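Local coordinates for protein choline dehydrogenase and related flavoproteins (Aspergillus oryzae, PDB 3Q9T) that oxidises formate as a formate oxidase of the glucose-methanol-choline oxidoreductase family, using a bound FAD modified to 8-formyl-FAD, at residues His228-Ile233 with Gly251-Phe256; Val262-Ser265 with Glu270-Lys273. All coordinates share one frame; numbering follows the deposited sequence.

Interaction 1. Residues His228-Ile233 with Gly251-Phe256; sequences HSKRLI and GNELNF. With FAY ([(2R,3S,4R,5R)-5-(6-amino-9H-purin-9-yl)-3,4-dihydroxytetrahydrofuran-2-yl]methyl (2R,3S,4S)-5-(8-formyl-7-methyl-2,4-dioxo-3,4-dihydrobenzo[g]pteridin-10(2H)-yl)-2,3,4-trihydroxypentyl dihydrogen diphosphate), chain D.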
ATOM      1  N   HIS A 228     -23.719   9.802 -14.895  1.00 17.57           N
ATOM      2  CA  HIS A 228     -22.392   9.237 -15.072  1.00 18.39           C
ATOM      3  C   HIS A 228     -22.141   8.979 -16.558  1.00 21.70           C
ATOM      4  O   HIS A 228     -22.938   8.309 -17.239  1.00 23.79           O
ATOM      5  CB  HIS A 228     -22.301   7.933 -14.274  1.00 21.85           C
ATOM      6  CG  HIS A 228     -20.903   7.467 -14.030  1.00 24.47           C
ATOM      7  ND1 HIS A 228     -20.217   7.746 -12.868  1.00 21.97           N
ATOM      8  CD2 HIS A 228     -20.065   6.728 -14.795  1.00 27.34           C
ATOM      9  CE1 HIS A 228     -19.016   7.202 -12.926  1.00 23.23           C
ATOM     10  NE2 HIS A 228     -18.898   6.577 -14.084  1.00 22.29           N
ATOM     11  N   SER A 229     -21.054   9.531 -17.072  1.00 14.70           N
ATOM     12  CA  SER A 229     -20.715   9.345 -18.485  1.00 16.08           C
ATOM     13  C   SER A 229     -20.431   7.885 -18.814  1.00 21.48           C
ATOM     14  O   SER A 229     -19.718   7.179 -18.078  1.00 19.32           O
ATOM     15  CB  SER A 229     -19.517  10.210 -18.886  1.00 19.56           C
ATOM     16  OG  SER A 229     -18.345   9.811 -18.186  1.00 22.52           O
ATOM     17  N   LYS A 230     -21.004   7.434 -19.923  1.00 18.18           N
ATOM     18  CA  LYS A 230     -20.722   6.110 -20.426  1.00 17.47           C
ATOM     19  C   LYS A 230     -19.685   6.172 -21.528  1.00 17.34           C
ATOM     20  O   LYS A 230     -18.754   5.375 -21.546  1.00 16.71           O
ATOM     21  CB  LYS A 230     -21.990   5.459 -20.962  1.00 20.96           C
ATOM     22  CG  LYS A 230     -21.723   4.130 -21.604  1.00 18.64           C
ATOM     23  CD  LYS A 230     -22.963   3.614 -22.314  1.00 24.97           C
ATOM     24  CE  LYS A 230     -22.608   2.483 -23.265  1.00 20.97           C
ATOM     25  NZ  LYS A 230     -23.821   2.001 -23.997  1.00 31.91           N
ATOM     26  N   ARG A 231     -19.844   7.124 -22.445  1.00 17.11           N
ATOM     27  CA  ARG A 231     -19.050   7.136 -23.677  1.00 18.20           C
ATOM     28  C   ARG A 231     -19.237   8.435 -24.455  1.00 18.87           C
ATOM     29  O   ARG A 231     -20.291   9.052 -24.389  1.00 19.14           O
ATOM     30  CB  ARG A 231     -19.496   5.983 -24.571  1.00 21.24           C
ATOM     31  CG  ARG A 231     -18.563   5.645 -25.712  1.00 23.22           C
ATOM     32  CD  ARG A 231     -19.213   4.578 -26.585  1.00 30.94           C
ATOM     33  NE  ARG A 231     -19.330   3.304 -25.881  1.00 40.35           N
ATOM     34  CZ  ARG A 231     -20.165   2.329 -26.227  1.00 41.62           C
ATOM     35  NH1 ARG A 231     -20.980   2.490 -27.262  1.00 36.54           N
ATOM     36  NH2 ARG A 231     -20.198   1.202 -25.524  1.00 39.50           N
ATOM     37  N   LEU A 232     -18.216   8.855 -25.194  1.00 19.72           N
ATOM     38  CA  LEU A 232     -18.385   9.948 -26.141  1.00 20.05           C
ATOM     39  C   LEU A 232     -19.028   9.333 -27.383  1.00 21.48           C
ATOM     40  O   LEU A 232     -18.705   8.201 -27.743  1.00 23.98           O
ATOM     41  CB  LEU A 232     -17.036  10.571 -26.495  1.00 20.86           C
ATOM     42  CG  LEU A 232     -16.573  11.941 -25.970  1.00 21.44           C
ATOM     43  CD1 LEU A 232     -17.416  12.502 -24.825  1.00 15.69           C
ATOM     44  CD2 LEU A 232     -15.109  11.845 -25.572  1.00 20.48           C
ATOM     45  N   ILE A 233     -19.948  10.061 -28.019  1.00 19.98           N
ATOM     46  CA  ILE A 233     -20.575   9.604 -29.269  1.00 14.40           C
ATOM     47  C   ILE A 233     -19.735  10.045 -30.472  1.00 21.01           C
ATOM     48  O   ILE A 233     -19.660  11.244 -30.804  1.00 20.75           O
ATOM     49  CB  ILE A 233     -22.029  10.130 -29.410  1.00 16.96           C
ATOM     50  CG1 ILE A 233     -22.857   9.765 -28.169  1.00 18.79           C
ATOM     51  CG2 ILE A 233     -22.695   9.585 -30.689  1.00 20.99           C
ATOM     52  CD1 ILE A 233     -24.386  10.006 -28.332  1.00 18.44           C
ATOM     53  N   GLY A 251     -30.741   4.659 -13.786  1.00 25.92           N
ATOM     54  CA  GLY A 251     -30.134   3.661 -14.660  1.00 20.84           C
ATOM     55  C   GLY A 251     -30.613   3.706 -16.102  1.00 22.58           C
ATOM     56  O   GLY A 251     -30.591   2.696 -16.795  1.00 22.71           O
ATOM     57  N   ASN A 252     -31.044   4.882 -16.556  1.00 22.22           N
ATOM     58  CA  ASN A 252     -31.400   5.067 -17.961  1.00 24.22           C
ATOM     59  C   ASN A 252     -30.280   5.738 -18.724  1.00 19.81           C
ATOM     60  O   ASN A 252     -29.638   6.667 -18.216  1.00 24.12           O
ATOM     61  CB  ASN A 252     -32.657   5.905 -18.080  1.00 21.15           C
ATOM     62  CG  ASN A 252     -33.833   5.245 -17.439  1.00 28.45           C
ATOM     63  OD1 ASN A 252     -34.477   5.811 -16.551  1.00 25.09           O
ATOM     64  ND2 ASN A 252     -34.126   4.027 -17.879  1.00 24.15           N
ATOM     65  N   GLU A 253     -30.031   5.264 -19.935  1.00 18.93           N
ATOM     66  CA  GLU A 253     -28.982   5.839 -20.758  1.00 15.96           C
ATOM     67  C   GLU A 253     -29.564   6.923 -21.659  1.00 21.75           C
ATOM     68  O   GLU A 253     -30.555   6.715 -22.361  1.00 21.34           O
ATOM     69  CB  GLU A 253     -28.237   4.759 -21.560  1.00 16.20           C
ATOM     70  CG  GLU A 253     -27.623   3.665 -20.674  1.00 23.99           C
ATOM     71  CD  GLU A 253     -26.571   2.827 -21.382  1.00 31.63           C
ATOM     72  OE1 GLU A 253     -25.845   2.081 -20.687  1.00 24.11           O
ATOM     73  OE2 GLU A 253     -26.457   2.916 -22.625  1.00 35.44           O
ATOM     74  N   LEU A 254     -28.941   8.091 -21.616  1.00 22.64           N
ATOM     75  CA  LEU A 254     -29.427   9.261 -22.336  1.00 25.44           C
ATOM     76  C   LEU A 254     -28.336   9.734 -23.286  1.00 24.36           C
ATOM     77  O   LEU A 254     -27.157   9.730 -22.931  1.00 24.91           O
ATOM     78  CB  LEU A 254     -29.765  10.376 -21.344  1.00 20.86           C
ATOM     79  CG  LEU A 254     -31.198  10.556 -20.849  1.00 32.83           C
ATOM     80  CD1 LEU A 254     -31.934   9.237 -20.750  1.00 32.19           C
ATOM     81  CD2 LEU A 254     -31.203  11.283 -19.521  1.00 26.33           C
ATOM     82  N   ASN A 255     -28.718  10.120 -24.496  1.00 23.13           N
ATOM     83  CA  ASN A 255     -27.770  10.751 -25.406  1.00 26.80           C
ATOM     84  C   ASN A 255     -28.027  12.250 -25.478  1.00 24.72           C
ATOM     85  O   ASN A 255     -29.173  12.676 -25.588  1.00 22.29           O
ATOM     86  CB  ASN A 255     -27.858  10.137 -26.804  1.00 21.52           C
ATOM     87  CG  ASN A 255     -27.800   8.629 -26.777  1.00 26.17           C
ATOM     88  OD1 ASN A 255     -26.845   8.042 -26.265  1.00 20.61           O
ATOM     89  ND2 ASN A 255     -28.841   7.986 -27.308  1.00 23.72           N
ATOM     90  N   PHE A 256     -26.963  13.047 -25.390  1.00 21.56           N
ATOM     91  CA  PHE A 256     -27.063  14.487 -25.646  1.00 21.63           C
ATOM     92  C   PHE A 256     -26.082  14.860 -26.745  1.00 26.86           C
ATOM     93  O   PHE A 256     -24.966  14.336 -26.793  1.00 23.54           O
ATOM     94  CB  PHE A 256     -26.785  15.316 -24.401  1.00 21.07           C
ATOM     95  CG  PHE A 256     -27.721  15.042 -23.259  1.00 23.24           C
ATOM     96  CD1 PHE A 256     -29.052  15.446 -23.316  1.00 24.69           C
ATOM     97  CD2 PHE A 256     -27.270  14.396 -22.118  1.00 23.59           C
ATOM     98  CE1 PHE A 256     -29.915  15.201 -22.264  1.00 21.48           C
ATOM     99  CE2 PHE A 256     -28.128  14.143 -21.052  1.00 23.80           C
ATOM    100  CZ  PHE A 256     -29.454  14.545 -21.125  1.00 22.78           C
TER
HETATM  101  P   FAY D 600     -10.076  19.896 -13.371  1.00 20.09           P
HETATM  102  N1  FAY D 600      -4.807  23.337  -6.472  1.00 18.46           N
HETATM  103  C2  FAY D 600      -4.524  24.625  -6.023  1.00 22.42           C
HETATM  104  O2  FAY D 600      -4.244  25.508  -6.825  1.00 21.13           O
HETATM  105  N3  FAY D 600      -5.002  25.036  -4.797  1.00 25.79           N
HETATM  106  C4  FAY D 600      -5.216  24.092  -3.824  1.00 28.72           C
HETATM  107  O4  FAY D 600      -4.908  24.392  -2.655  1.00 23.69           O
HETATM  108  N5  FAY D 600      -5.730  21.819  -3.308  1.00 21.58           N
HETATM  109  C6  FAY D 600      -6.755  19.774  -2.772  1.00 24.40           C
HETATM  110  C7  FAY D 600      -7.407  18.609  -3.137  1.00 21.72           C
HETATM  111  C8  FAY D 600      -7.586  18.316  -4.493  1.00 20.79           C
HETATM  112  O8  FAY D 600      -8.794  16.993  -6.003  1.00 19.63           O
HETATM  113  C9  FAY D 600      -7.216  19.262  -5.458  1.00 16.48           C
HETATM  114  PA  FAY D 600     -12.024  18.538 -11.831  1.00 14.25           P
HETATM  115  C1' FAY D 600      -6.192  21.044  -7.559  1.00 24.93           C
HETATM  116  C10 FAY D 600      -5.270  22.386  -5.593  1.00 18.45           C
HETATM  117  N10 FAY D 600      -5.925  21.245  -6.066  1.00 19.96           N
HETATM  118  N1A FAY D 600     -19.234  11.165 -15.470  1.00 15.27           N
HETATM  119  O1A FAY D 600     -11.906  17.354 -10.931  1.00 23.36           O
HETATM  120  C1B FAY D 600     -16.662  15.171 -13.255  1.00 19.89           C
HETATM  121  O1P FAY D 600     -11.074  20.775 -14.085  1.00 19.08           O
HETATM  122  C2' FAY D 600      -7.464  21.791  -8.024  1.00 17.40           C
HETATM  123  O2' FAY D 600      -8.451  21.554  -7.084  1.00 19.25           O
HETATM  124  C2A FAY D 600     -19.727  12.420 -15.167  1.00 16.55           C
HETATM  125  O2A FAY D 600     -12.108  19.848 -11.108  1.00 19.13           O
HETATM  126  C2B FAY D 600     -16.173  15.269 -11.821  1.00 19.89           C
HETATM  127  O2B FAY D 600     -17.185  15.005 -10.866  1.00 15.16           O
HETATM  128  O2P FAY D 600      -8.969  19.452 -14.310  1.00 19.13           O
HETATM  129  C3' FAY D 600      -8.070  21.607  -9.454  1.00 28.07           C
HETATM  130  O3' FAY D 600      -9.493  21.557  -9.518  1.00 19.81           O
HETATM  131  N3A FAY D 600     -18.912  13.372 -14.576  1.00 19.60           N
HETATM  132  C3B FAY D 600     -15.723  16.712 -11.757  1.00 19.81           C
HETATM  133  O3B FAY D 600     -16.847  17.521 -11.513  1.00 17.67           O
HETATM  134  O3P FAY D 600     -10.802  18.553 -12.856  1.00 18.13           O
HETATM  135  C4' FAY D 600      -7.548  20.428 -10.237  1.00 24.13           C
HETATM  136  O4' FAY D 600      -6.128  20.507 -10.154  1.00 20.95           O
HETATM  137  C4A FAY D 600     -17.618  13.069 -14.299  1.00 19.34           C
HETATM  138  C4B FAY D 600     -15.266  17.008 -13.165  1.00 18.64           C
HETATM  139  O4B FAY D 600     -15.762  15.965 -13.987  1.00 18.15           O
HETATM  140  C4X FAY D 600      -5.345  22.752  -4.236  1.00 26.10           C
HETATM  141  C5' FAY D 600      -8.052  20.470 -11.700  1.00 26.42           C
HETATM  142  O5' FAY D 600      -9.449  20.571 -12.015  1.00 23.62           O
HETATM  143  C5A FAY D 600     -17.101  11.814 -14.607  1.00 21.79           C
HETATM  144  C5B FAY D 600     -13.755  17.101 -13.247  1.00 17.68           C
HETATM  145  O5B FAY D 600     -13.371  18.348 -12.723  1.00 19.03           O
HETATM  146  C5X FAY D 600      -6.196  20.598  -3.745  1.00 28.26           C
HETATM  147  C6A FAY D 600     -17.915  10.847 -15.193  1.00 25.55           C
HETATM  148  N6A FAY D 600     -17.447   9.608 -15.396  1.00 22.15           N
HETATM  149  N7A FAY D 600     -15.805  11.795 -14.232  1.00 20.75           N
HETATM  150  C7M FAY D 600      -7.731  17.607  -2.054  1.00 18.34           C
HETATM  151  C8A FAY D 600     -15.480  12.996 -13.709  1.00 14.35           C
HETATM  152  C8M FAY D 600      -8.602  17.299  -4.847  1.00 20.01           C
HETATM  153  C9A FAY D 600      -6.474  20.388  -5.106  1.00 19.63           C
HETATM  154  N9A FAY D 600     -16.590  13.788 -13.740  1.00 22.10           N
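Lys230 and Glu253 form a salt bridge across the surface of a four-stranded mixed sheet. Lys230 NZ donates to Glu253 OE2 at 3.1 Å. It meets this oxygen on the syn side, 17° out of the carboxylate plane. The two side chains cross at about a right angle, and Lys230 CD also lies 3.6 Å from Glu253 OE1. Further along, Ile233 CD1 rests against Asn255, 3.8 Å from its CB. Asn255 OD1 is hydrogen-bonded to Thr245 OG1. Thr245 belongs to strand 240-248, which runs between the two segments and is antiparallel to both. The segments are therefore not paired directly; side chains bridge over the middle strand. A classic beta bulge sets both Lys230 and Arg231 opposite Thr245. With CG anti to the backbone N (chi1 175°) and the chain extended beyond it, Lys230 reaches over that strand. Near the start of strand 227-235 the chain meets the cofactor. Ser229 N donates to FAY N1A at 2.9 Å, almost straight at 176°. FAY N6A lies over one face of the His228 ring, nearer its rim than its centre. The backbone amide thus recognises adenine through its N1A acceptor, while the salt bridge, close to solvent, is probably of modest strength.

Interaction 2. Residues Val262-Ser265 with Glu270-Lys273; sequences VILS and ETPK. With FAY ([(2R,3S,4R,5R)-5-(6-amino-9H-purin-9-yl)-3,4-dihydroxytetrahydrofuran-2-yl]methyl (2R,3S,4S)-5-(8-formyl-7-methyl-2,4-dioxo-3,4-dihydrobenzo[g]pteridin-10(2H)-yl)-2,3,4-trihydroxypentyl dihydrogen diphosphate), chain D; ACT (acetate ion), chain G.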
ATOM      1  N   VAL A 262     -18.079  19.391 -28.549  1.00 20.60           N
ATOM      2  CA  VAL A 262     -18.040  18.793 -27.234  1.00 15.20           C
ATOM      3  C   VAL A 262     -16.706  19.126 -26.569  1.00 19.19           C
ATOM      4  O   VAL A 262     -15.632  18.999 -27.177  1.00 13.83           O
ATOM      5  CB  VAL A 262     -18.247  17.278 -27.313  1.00 19.35           C
ATOM      6  CG1 VAL A 262     -17.881  16.613 -25.990  1.00 12.07           C
ATOM      7  CG2 VAL A 262     -19.697  16.986 -27.677  1.00 19.43           C
ATOM      8  N   ILE A 263     -16.783  19.585 -25.327  1.00 15.76           N
ATOM      9  CA  ILE A 263     -15.582  19.820 -24.540  1.00 20.25           C
ATOM     10  C   ILE A 263     -15.509  18.831 -23.372  1.00 18.67           C
ATOM     11  O   ILE A 263     -16.380  18.810 -22.491  1.00 19.31           O
ATOM     12  CB  ILE A 263     -15.467  21.266 -24.014  1.00 18.58           C
ATOM     13  CG1 ILE A 263     -15.574  22.305 -25.146  1.00 15.60           C
ATOM     14  CG2 ILE A 263     -14.128  21.442 -23.324  1.00 16.34           C
ATOM     15  CD1 ILE A 263     -16.976  22.573 -25.632  1.00 20.50           C
ATOM     16  N   LEU A 264     -14.469  18.005 -23.385  1.00 18.05           N
ATOM     17  CA  LEU A 264     -14.267  17.002 -22.354  1.00 16.04           C
ATOM     18  C   LEU A 264     -13.453  17.606 -21.206  1.00 17.94           C
ATOM     19  O   LEU A 264     -12.314  18.010 -21.391  1.00 18.94           O
ATOM     20  CB  LEU A 264     -13.567  15.783 -22.944  1.00 11.96           C
ATOM     21  CG  LEU A 264     -13.213  14.650 -21.972  1.00 15.87           C
ATOM     22  CD1 LEU A 264     -14.410  14.234 -21.141  1.00 15.92           C
ATOM     23  CD2 LEU A 264     -12.636  13.440 -22.747  1.00 13.58           C
ATOM     24  N   SER A 265     -14.075  17.667 -20.030  1.00 18.67           N
ATOM     25  CA  SER A 265     -13.512  18.275 -18.837  1.00 14.22           C
ATOM     26  C   SER A 265     -13.654  17.358 -17.602  1.00 17.46           C
ATOM     27  O   SER A 265     -14.012  17.809 -16.509  1.00 14.77           O
ATOM     28  CB  SER A 265     -14.226  19.609 -18.562  1.00 16.53           C
ATOM     29  OG  SER A 265     -14.112  20.502 -19.665  1.00 19.66           O
ATOM     30  N   GLU A 270     -10.378  10.953 -15.235  1.00 19.19           N
ATOM     31  CA  GLU A 270     -11.560  10.433 -15.942  1.00 17.32           C
ATOM     32  C   GLU A 270     -11.604  10.854 -17.396  1.00 21.72           C
ATOM     33  O   GLU A 270     -12.223  10.172 -18.218  1.00 20.46           O
ATOM     34  CB  GLU A 270     -12.878  10.835 -15.267  1.00 14.85           C
ATOM     35  CG  GLU A 270     -13.091  10.258 -13.884  1.00 18.02           C
ATOM     36  CD  GLU A 270     -13.599   8.811 -13.885  1.00 21.01           C
ATOM     37  OE1 GLU A 270     -14.177   8.337 -14.890  1.00 20.93           O
ATOM     38  OE2 GLU A 270     -13.422   8.144 -12.854  1.00 22.00           O
ATOM     39  N   THR A 271     -10.980  11.984 -17.716  1.00 16.26           N
ATOM     40  CA  THR A 271     -10.892  12.375 -19.107  1.00 18.63           C
ATOM     41  C   THR A 271     -10.202  11.283 -19.967  1.00 17.35           C
ATOM     42  O   THR A 271     -10.785  10.811 -20.942  1.00 18.44           O
ATOM     43  CB  THR A 271     -10.186  13.724 -19.277  1.00 17.65           C
ATOM     44  OG1 THR A 271     -11.118  14.778 -19.026  1.00 18.16           O
ATOM     45  CG2 THR A 271      -9.634  13.854 -20.691  1.00 11.78           C
ATOM     46  N   PRO A 272      -8.972  10.872 -19.609  1.00 15.90           N
ATOM     47  CA  PRO A 272      -8.360   9.807 -20.430  1.00 23.23           C
ATOM     48  C   PRO A 272      -9.160   8.495 -20.427  1.00 20.74           C
ATOM     49  O   PRO A 272      -9.167   7.775 -21.426  1.00 18.92           O
ATOM     50  CB  PRO A 272      -6.998   9.578 -19.766  1.00 13.13           C
ATOM     51  CG  PRO A 272      -7.160  10.134 -18.359  1.00 14.99           C
ATOM     52  CD  PRO A 272      -8.065  11.323 -18.533  1.00 16.59           C
ATOM     53  N   LYS A 273      -9.802   8.184 -19.310  1.00 16.45           N
ATOM     54  CA  LYS A 273     -10.616   6.984 -19.234  1.00 20.93           C
ATOM     55  C   LYS A 273     -11.737   7.065 -20.281  1.00 16.50           C
ATOM     56  O   LYS A 273     -11.884   6.173 -21.116  1.00 17.63           O
ATOM     57  CB  LYS A 273     -11.174   6.805 -17.816  1.00 19.40           C
ATOM     58  CG  LYS A 273     -12.076   5.618 -17.643  1.00 18.41           C
ATOM     59  CD  LYS A 273     -12.649   5.610 -16.245  1.00 21.44           C
ATOM     60  CE  LYS A 273     -14.089   5.150 -16.274  1.00 18.89           C
ATOM     61  NZ  LYS A 273     -14.848   5.569 -15.057  1.00 19.09           N
TER
HETATM   62  P   FAY D 600     -10.076  19.896 -13.371  1.00 20.09           P
HETATM   63  N1  FAY D 600      -4.807  23.337  -6.472  1.00 18.46           N
HETATM   64  C2  FAY D 600      -4.524  24.625  -6.023  1.00 22.42           C
HETATM   65  O2  FAY D 600      -4.244  25.508  -6.825  1.00 21.13           O
HETATM   66  N3  FAY D 600      -5.002  25.036  -4.797  1.00 25.79           N
HETATM   67  C4  FAY D 600      -5.216  24.092  -3.824  1.00 28.72           C
HETATM   68  O4  FAY D 600      -4.908  24.392  -2.655  1.00 23.69           O
HETATM   69  N5  FAY D 600      -5.730  21.819  -3.308  1.00 21.58           N
HETATM   70  C6  FAY D 600      -6.755  19.774  -2.772  1.00 24.40           C
HETATM   71  C7  FAY D 600      -7.407  18.609  -3.137  1.00 21.72           C
HETATM   72  C8  FAY D 600      -7.586  18.316  -4.493  1.00 20.79           C
HETATM   73  O8  FAY D 600      -8.794  16.993  -6.003  1.00 19.63           O
HETATM   74  C9  FAY D 600      -7.216  19.262  -5.458  1.00 16.48           C
HETATM   75  PA  FAY D 600     -12.024  18.538 -11.831  1.00 14.25           P
HETATM   76  C1' FAY D 600      -6.192  21.044  -7.559  1.00 24.93           C
HETATM   77  C10 FAY D 600      -5.270  22.386  -5.593  1.00 18.45           C
HETATM   78  N10 FAY D 600      -5.925  21.245  -6.066  1.00 19.96           N
HETATM   79  N1A FAY D 600     -19.234  11.165 -15.470  1.00 15.27           N
HETATM   80  O1A FAY D 600     -11.906  17.354 -10.931  1.00 23.36           O
HETATM   81  C1B FAY D 600     -16.662  15.171 -13.255  1.00 19.89           C
HETATM   82  O1P FAY D 600     -11.074  20.775 -14.085  1.00 19.08           O
HETATM   83  C2' FAY D 600      -7.464  21.791  -8.024  1.00 17.40           C
HETATM   84  O2' FAY D 600      -8.451  21.554  -7.084  1.00 19.25           O
HETATM   85  C2A FAY D 600     -19.727  12.420 -15.167  1.00 16.55           C
HETATM   86  O2A FAY D 600     -12.108  19.848 -11.108  1.00 19.13           O
HETATM   87  C2B FAY D 600     -16.173  15.269 -11.821  1.00 19.89           C
HETATM   88  O2B FAY D 600     -17.185  15.005 -10.866  1.00 15.16           O
HETATM   89  O2P FAY D 600      -8.969  19.452 -14.310  1.00 19.13           O
HETATM   90  C3' FAY D 600      -8.070  21.607  -9.454  1.00 28.07           C
HETATM   91  O3' FAY D 600      -9.493  21.557  -9.518  1.00 19.81           O
HETATM   92  N3A FAY D 600     -18.912  13.372 -14.576  1.00 19.60           N
HETATM   93  C3B FAY D 600     -15.723  16.712 -11.757  1.00 19.81           C
HETATM   94  O3B FAY D 600     -16.847  17.521 -11.513  1.00 17.67           O
HETATM   95  O3P FAY D 600     -10.802  18.553 -12.856  1.00 18.13           O
HETATM   96  C4' FAY D 600      -7.548  20.428 -10.237  1.00 24.13           C
HETATM   97  O4' FAY D 600      -6.128  20.507 -10.154  1.00 20.95           O
HETATM   98  C4A FAY D 600     -17.618  13.069 -14.299  1.00 19.34           C
HETATM   99  C4B FAY D 600     -15.266  17.008 -13.165  1.00 18.64           C
HETATM  100  O4B FAY D 600     -15.762  15.965 -13.987  1.00 18.15           O
HETATM  101  C4X FAY D 600      -5.345  22.752  -4.236  1.00 26.10           C
HETATM  102  C5' FAY D 600      -8.052  20.470 -11.700  1.00 26.42           C
HETATM  103  O5' FAY D 600      -9.449  20.571 -12.015  1.00 23.62           O
HETATM  104  C5A FAY D 600     -17.101  11.814 -14.607  1.00 21.79           C
HETATM  105  C5B FAY D 600     -13.755  17.101 -13.247  1.00 17.68           C
HETATM  106  O5B FAY D 600     -13.371  18.348 -12.723  1.00 19.03           O
HETATM  107  C5X FAY D 600      -6.196  20.598  -3.745  1.00 28.26           C
HETATM  108  C6A FAY D 600     -17.915  10.847 -15.193  1.00 25.55           C
HETATM  109  N6A FAY D 600     -17.447   9.608 -15.396  1.00 22.15           N
HETATM  110  N7A FAY D 600     -15.805  11.795 -14.232  1.00 20.75           N
HETATM  111  C7M FAY D 600      -7.731  17.607  -2.054  1.00 18.34           C
HETATM  112  C8A FAY D 600     -15.480  12.996 -13.709  1.00 14.35           C
HETATM  113  C8M FAY D 600      -8.602  17.299  -4.847  1.00 20.01           C
HETATM  114  C9A FAY D 600      -6.474  20.388  -5.106  1.00 19.63           C
HETATM  115  N9A FAY D 600     -16.590  13.788 -13.740  1.00 22.10           N
HETATM  116  C   ACT G   1     -15.504   5.841 -11.636  1.00 36.73           C
HETATM  117  O   ACT G   1     -14.371   6.290 -11.931  1.00 30.92           O
HETATM  118  OXT ACT G   1     -16.367   5.959 -12.537  1.00 29.03           O
HETATM  119  CH3 ACT G   1     -15.805   5.198 -10.301  1.00 28.80           C
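Leu264 and Thr271 pack where strand 261-264 of the parallel Rossmann-type sheet passes into helix 267-277, a strand-turn-helix unit of the FAD-binding fold. Thr271 CB lies 4.2 Å from Leu264 CG. From there the side chain forks. Thr271 CG2 takes the apolar side, 3.7 Å from Leu264 CD2. Thr271 OG1 approaches Leu264 CG at 3.6 Å and lies 3.9 Å from Ser265 C. This hydroxyl, anti to its own carbonyl carbon (chi1 -81°), is hydrogen-bonded to Asp542 OD2 and to Gln266 N in the turn. The two side chains run alongside each other, pointing opposite ways. The methyl of Thr271 thus serves the buried packing while its oxygen holds the turn. Leu264 also touches Leu274 and Leu275 further along the helix. On the cofactor side, Glu270 CG lies 3.1 Å from FAY N7A. The bend at chi2 (-81°) then turns the carboxylate toward Lys273. Glu270 OE2 is also hydrogen-bonded to Tyr67 OH. An acetate ion, probably from the crystallisation liquor, lies beside the Glu270-Lys273 pair. Glu270 OE1 accepts Lys273 NZ through its syn lone pair at 2.9 Å, a salt bridge within the helix.

In the fold
Of the strands involved here, 227-235 comes first along the chain, then strand 240-248, then strand 253-258. Interaction 1 joins the first and third across the second and is complete before interaction 2 begins. The chain then passes directly into strand 261-264 of the parallel sheet. Interaction 2 closes the short turn into helix 267-277. The two contacts are in series, neither nested nor crossed, with centres about 13 Å apart. They meet at Leu232, whose CD2 lies 4.1 Å from Leu264 CD2, and where His228 comes near Lys273. Leu232 and Ser229 also touch Leu274 of the helix. The mixed sheet and the parallel sheet are thus tied together around the adenosine end of the cofactor.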